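PDB 1WVG: CDP-glucose 4,6-dehydratase from Salmonella enterica subsp. enterica serovar Typhi, which catalyses the NAD-dependent dehydration of CDP-D-glucose to CDP-4-dehydro-6-deoxy-D-glucose, a step toward CDP-3,6-dideoxy-D-mannose for O-antigen synthesis. Local coordinates for residues 21-26 with 53-58. Numbering follows the deposited sequence.
Sequences KGSWLS and VRLNDL. With APR (adenosine-5-diphosphoribose), chain C.
With chi1 at -105°, between staggered positions, and chi2 at 180°, which sets CD1 anti to CA and carries it far from the backbone, Leu55 lays that one methyl on Ser23 and Ser26 of helix 20-31, the first helix of the Rossmann fold, which follows strand 11-15. CD1 rests 3.4 Å from the backbone O of Ser23 and 4.0 Å from CB of Ser26, touching two residues of the same helical face. Serine suits both places because it is small and its hydroxyl is spent on a backbone carbonyl one turn earlier. Ser26 OG, held beside the backbone N, bonds to Gly22 O at 2.7 Å from above the carbonyl plane, and Ser26 N shares that acceptor; Ser23 OG bonds to Gly19 O. Phe50 also packs on Leu55, whose N bonds to Phe50 O in the Schellman motif ending helix 49-52, with Arg54, of positive phi, as C-prime residue. Near the start of helix 20-31, Lys21 meets the bound ADP-ribose: NZ bonds weakly to O1D of the terminal ribose and also pairs with Tyr242 OH, while the backbone N donates to O2B of the diphosphate at 2.8 Å, with an N-H...O angle of 158°.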
ATOM      1  N   LYS A  21      14.850   5.379 -30.957  1.00 24.20           N
ATOM      2  CA  LYS A  21      15.581   4.518 -30.033  1.00 25.40           C
ATOM      3  C   LYS A  21      16.251   3.376 -30.785  1.00 17.27           C
ATOM      4  O   LYS A  21      17.416   3.045 -30.518  1.00 21.76           O
ATOM      5  CB  LYS A  21      14.670   3.913 -28.941  1.00 23.77           C
ATOM      6  CG  LYS A  21      13.919   4.904 -28.054  1.00 48.96           C
ATOM      7  CD  LYS A  21      14.161   4.764 -26.545  1.00 32.07           C
ATOM      8  CE  LYS A  21      13.483   3.575 -25.887  1.00 36.22           C
ATOM      9  NZ  LYS A  21      12.721   3.898 -24.666  1.00 31.98           N
ATOM     10  N   GLY A  22      15.456   2.781 -31.700  1.00 16.60           N
ATOM     11  CA  GLY A  22      15.893   1.642 -32.496  1.00 18.90           C
ATOM     12  C   GLY A  22      17.149   1.880 -33.282  1.00 24.51           C
ATOM     13  O   GLY A  22      18.077   1.050 -33.310  1.00 24.00           O
ATOM     14  N   SER A  23      17.145   3.042 -33.938  1.00 20.77           N
ATOM     15  CA  SER A  23      18.264   3.425 -34.772  1.00 18.43           C
ATOM     16  C   SER A  23      19.511   3.596 -33.968  1.00 22.17           C
ATOM     17  O   SER A  23      20.596   3.164 -34.349  1.00 27.60           O
ATOM     18  CB  SER A  23      17.974   4.731 -35.476  1.00 27.36           C
ATOM     19  OG  SER A  23      17.024   4.468 -36.470  1.00 32.81           O
ATOM     20  N   TRP A  24      19.357   4.252 -32.837  1.00 21.99           N
ATOM     21  CA  TRP A  24      20.528   4.463 -31.998  1.00 25.40           C
ATOM     22  C   TRP A  24      21.021   3.129 -31.451  1.00 26.18           C
ATOM     23  O   TRP A  24      22.231   2.839 -31.376  1.00 21.06           O
ATOM     24  CB  TRP A  24      20.223   5.446 -30.868  1.00 23.50           C
ATOM     25  CG  TRP A  24      20.285   6.910 -31.212  1.00 20.23           C
ATOM     26  CD1 TRP A  24      19.224   7.735 -31.386  1.00 23.74           C
ATOM     27  CD2 TRP A  24      21.448   7.727 -31.338  1.00 19.39           C
ATOM     28  NE1 TRP A  24      19.640   9.032 -31.635  1.00 26.93           N
ATOM     29  CE2 TRP A  24      21.011   9.062 -31.592  1.00 25.17           C
ATOM     30  CE3 TRP A  24      22.809   7.465 -31.308  1.00 20.59           C
ATOM     31  CZ2 TRP A  24      21.914  10.131 -31.779  1.00 25.14           C
ATOM     32  CZ3 TRP A  24      23.698   8.521 -31.478  1.00 26.03           C
ATOM     33  CH2 TRP A  24      23.270   9.840 -31.701  1.00 22.71           C
ATOM     34  N   LEU A  25      20.047   2.309 -31.095  1.00 19.46           N
ATOM     35  CA  LEU A  25      20.425   1.004 -30.582  1.00 28.15           C
ATOM     36  C   LEU A  25      21.089   0.161 -31.658  1.00 29.51           C
ATOM     37  O   LEU A  25      22.160  -0.437 -31.468  1.00 27.85           O
ATOM     38  CB  LEU A  25      19.213   0.225 -29.993  1.00 27.63           C
ATOM     39  CG  LEU A  25      19.629  -1.115 -29.377  1.00 27.65           C
ATOM     40  CD1 LEU A  25      20.658  -0.909 -28.273  1.00 18.22           C
ATOM     41  CD2 LEU A  25      18.413  -1.865 -28.850  1.00 25.07           C
ATOM     42  N   SER A  26      20.425   0.085 -32.798  1.00 17.60           N
ATOM     43  CA  SER A  26      21.010  -0.736 -33.862  1.00 23.13           C
ATOM     44  C   SER A  26      22.426  -0.298 -34.247  1.00 22.93           C
ATOM     45  O   SER A  26      23.370  -1.080 -34.447  1.00 25.07           O
ATOM     46  CB  SER A  26      20.083  -0.765 -35.060  1.00 35.80           C
ATOM     47  OG  SER A  26      18.800  -1.177 -34.638  1.00 25.44           O
ATOM     48  N   VAL A  53      21.376   7.804 -41.254  1.00 31.83           N
ATOM     49  CA  VAL A  53      22.673   7.170 -41.086  1.00 33.12           C
ATOM     50  C   VAL A  53      22.870   5.933 -41.945  1.00 32.13           C
ATOM     51  O   VAL A  53      23.852   5.212 -41.720  1.00 38.43           O
ATOM     52  CB  VAL A  53      23.028   6.846 -39.638  1.00 33.17           C
ATOM     53  CG1 VAL A  53      23.186   8.113 -38.806  1.00 29.63           C
ATOM     54  CG2 VAL A  53      21.910   5.959 -39.076  1.00 29.35           C
ATOM     55  N   ARG A  54      21.936   5.714 -42.888  1.00 38.78           N
ATOM     56  CA  ARG A  54      21.957   4.581 -43.833  1.00 48.67           C
ATOM     57  C   ARG A  54      22.084   3.249 -43.116  1.00 45.68           C
ATOM     58  O   ARG A  54      22.850   2.389 -43.558  1.00 29.31           O
ATOM     59  CB  ARG A  54      23.053   4.685 -44.939  1.00 71.38           C
ATOM     60  CG  ARG A  54      22.886   5.762 -46.036  1.00100.00           C
ATOM     61  CD  ARG A  54      23.527   5.524 -47.423  1.00100.00           C
ATOM     62  NE  ARG A  54      22.655   5.892 -48.570  1.00100.00           N
ATOM     63  CZ  ARG A  54      22.930   5.961 -49.908  1.00100.00           C
ATOM     64  NH1 ARG A  54      24.124   5.601 -50.435  1.00100.00           N
ATOM     65  NH2 ARG A  54      21.940   6.293 -50.761  1.00100.00           N
ATOM     66  N   LEU A  55      21.345   3.079 -42.003  1.00 41.03           N
ATOM     67  CA  LEU A  55      21.429   1.843 -41.226  1.00 32.53           C
ATOM     68  C   LEU A  55      20.998   0.642 -42.025  1.00 25.64           C
ATOM     69  O   LEU A  55      21.452  -0.479 -41.862  1.00 31.67           O
ATOM     70  CB  LEU A  55      20.494   1.943 -40.020  1.00 27.06           C
ATOM     71  CG  LEU A  55      21.281   2.183 -38.750  1.00 26.11           C
ATOM     72  CD1 LEU A  55      20.301   2.276 -37.593  1.00 31.49           C
ATOM     73  CD2 LEU A  55      22.263   1.059 -38.492  1.00 19.18           C
ATOM     74  N   ASN A  56      20.065   0.897 -42.906  1.00 25.37           N
ATOM     75  CA  ASN A  56      19.552  -0.163 -43.727  1.00 28.60           C
ATOM     76  C   ASN A  56      20.679  -0.857 -44.440  1.00 31.72           C
ATOM     77  O   ASN A  56      20.592  -2.010 -44.819  1.00 31.94           O
ATOM     78  CB  ASN A  56      18.624   0.403 -44.798  1.00 32.45           C
ATOM     79  CG  ASN A  56      18.349  -0.647 -45.841  1.00 56.27           C
ATOM     80  OD1 ASN A  56      17.930  -1.749 -45.499  1.00 41.64           O
ATOM     81  ND2 ASN A  56      18.603  -0.339 -47.107  1.00 67.06           N
ATOM     82  N   ASP A  57      21.761  -0.158 -44.647  1.00 24.83           N
ATOM     83  CA  ASP A  57      22.850  -0.819 -45.341  1.00 42.33           C
ATOM     84  C   ASP A  57      23.846  -1.487 -44.427  1.00 41.14           C
ATOM     85  O   ASP A  57      24.805  -2.093 -44.903  1.00 32.22           O
ATOM     86  CB  ASP A  57      23.635   0.167 -46.227  1.00 55.24           C
ATOM     87  CG  ASP A  57      22.835   0.586 -47.426  1.00 66.21           C
ATOM     88  OD1 ASP A  57      22.034  -0.154 -48.016  1.00 53.43           O
ATOM     89  OD2 ASP A  57      23.120   1.815 -47.761  1.00 65.14           O
ATOM     90  N   LEU A  58      23.642  -1.337 -43.129  1.00 34.94           N
ATOM     91  CA  LEU A  58      24.556  -1.910 -42.164  1.00 28.42           C
ATOM     92  C   LEU A  58      23.898  -3.007 -41.372  1.00 28.15           C
ATOM     93  O   LEU A  58      24.488  -3.555 -40.436  1.00 24.60           O
ATOM     94  CB  LEU A  58      25.094  -0.828 -41.230  1.00 31.90           C
ATOM     95  CG  LEU A  58      25.332   0.459 -41.990  1.00 42.04           C
ATOM     96  CD1 LEU A  58      25.349   1.646 -41.026  1.00 45.03           C
ATOM     97  CD2 LEU A  58      26.661   0.324 -42.719  1.00 51.90           C
TER
HETATM   98  N1  APR C 400       4.755  -3.061 -36.415  1.00 23.39           N
HETATM   99  C2  APR C 400       6.104  -2.939 -36.406  1.00 18.70           C
HETATM  100  N3  APR C 400       6.826  -1.929 -36.028  1.00 16.60           N
HETATM  101  C4  APR C 400       6.065  -0.914 -35.568  1.00 16.67           C
HETATM  102  C5  APR C 400       4.709  -0.874 -35.482  1.00 16.61           C
HETATM  103  C6  APR C 400       4.005  -2.022 -35.955  1.00 22.54           C
HETATM  104  N6  APR C 400       2.676  -2.220 -35.935  1.00 20.22           N
HETATM  105  N7  APR C 400       4.288   0.331 -34.934  1.00 16.14           N
HETATM  106  C8  APR C 400       5.409   1.003 -34.716  1.00 11.23           C
HETATM  107  N9  APR C 400       6.510   0.293 -35.082  1.00 26.91           N
HETATM  108  C1' APR C 400       7.911   0.672 -35.023  1.00 22.70           C
HETATM  109  C2' APR C 400       8.190   1.856 -35.905  1.00 25.25           C
HETATM  110  O2' APR C 400       8.229   1.448 -37.280  1.00 27.03           O
HETATM  111  C3' APR C 400       9.560   2.251 -35.349  1.00 16.08           C
HETATM  112  O3' APR C 400      10.680   1.456 -35.765  1.00 21.69           O
HETATM  113  O4' APR C 400       8.193   1.146 -33.745  1.00 22.99           O
HETATM  114  C4' APR C 400       9.282   2.069 -33.832  1.00 13.81           C
HETATM  115  C5' APR C 400       8.788   3.299 -33.130  1.00 16.41           C
HETATM  116  O5' APR C 400       9.888   4.242 -33.089  1.00 24.68           O
HETATM  117  PA  APR C 400       9.657   5.816 -32.740  1.00 26.37           P
HETATM  118  O1A APR C 400       8.279   6.316 -33.152  1.00 22.94           O
HETATM  119  O2A APR C 400      10.941   6.581 -33.135  1.00 25.08           O
HETATM  120  O3A APR C 400       9.608   5.765 -31.167  1.00 23.39           O
HETATM  121  PB  APR C 400      10.863   5.594 -30.146  1.00 22.84           P
HETATM  122  O1B APR C 400      11.027   6.930 -29.460  1.00 28.18           O
HETATM  123  O2B APR C 400      12.059   4.937 -30.811  1.00 28.55           O
HETATM  124  O5D APR C 400      10.269   4.464 -29.194  1.00 39.81           O
HETATM  125  C5D APR C 400      10.932   3.190 -29.168  1.00 35.08           C
HETATM  126  O4D APR C 400      10.695   2.886 -26.717  1.00 28.91           O
HETATM  127  O1D APR C 400       9.799   4.605 -25.407  1.00 34.29           O
HETATM  128  C1D APR C 400       9.551   3.314 -26.035  1.00 40.39           C
HETATM  129  O2D APR C 400       7.173   3.225 -26.621  1.00 30.88           O
HETATM  130  C2D APR C 400       8.503   3.492 -27.107  1.00 39.79           C
HETATM  131  O3D APR C 400       8.279   1.151 -27.493  1.00 34.05           O
HETATM  132  C3D APR C 400       8.815   2.347 -28.053  1.00 80.62           C
HETATM  133  C4D APR C 400      10.326   2.381 -28.043  1.00 45.62           C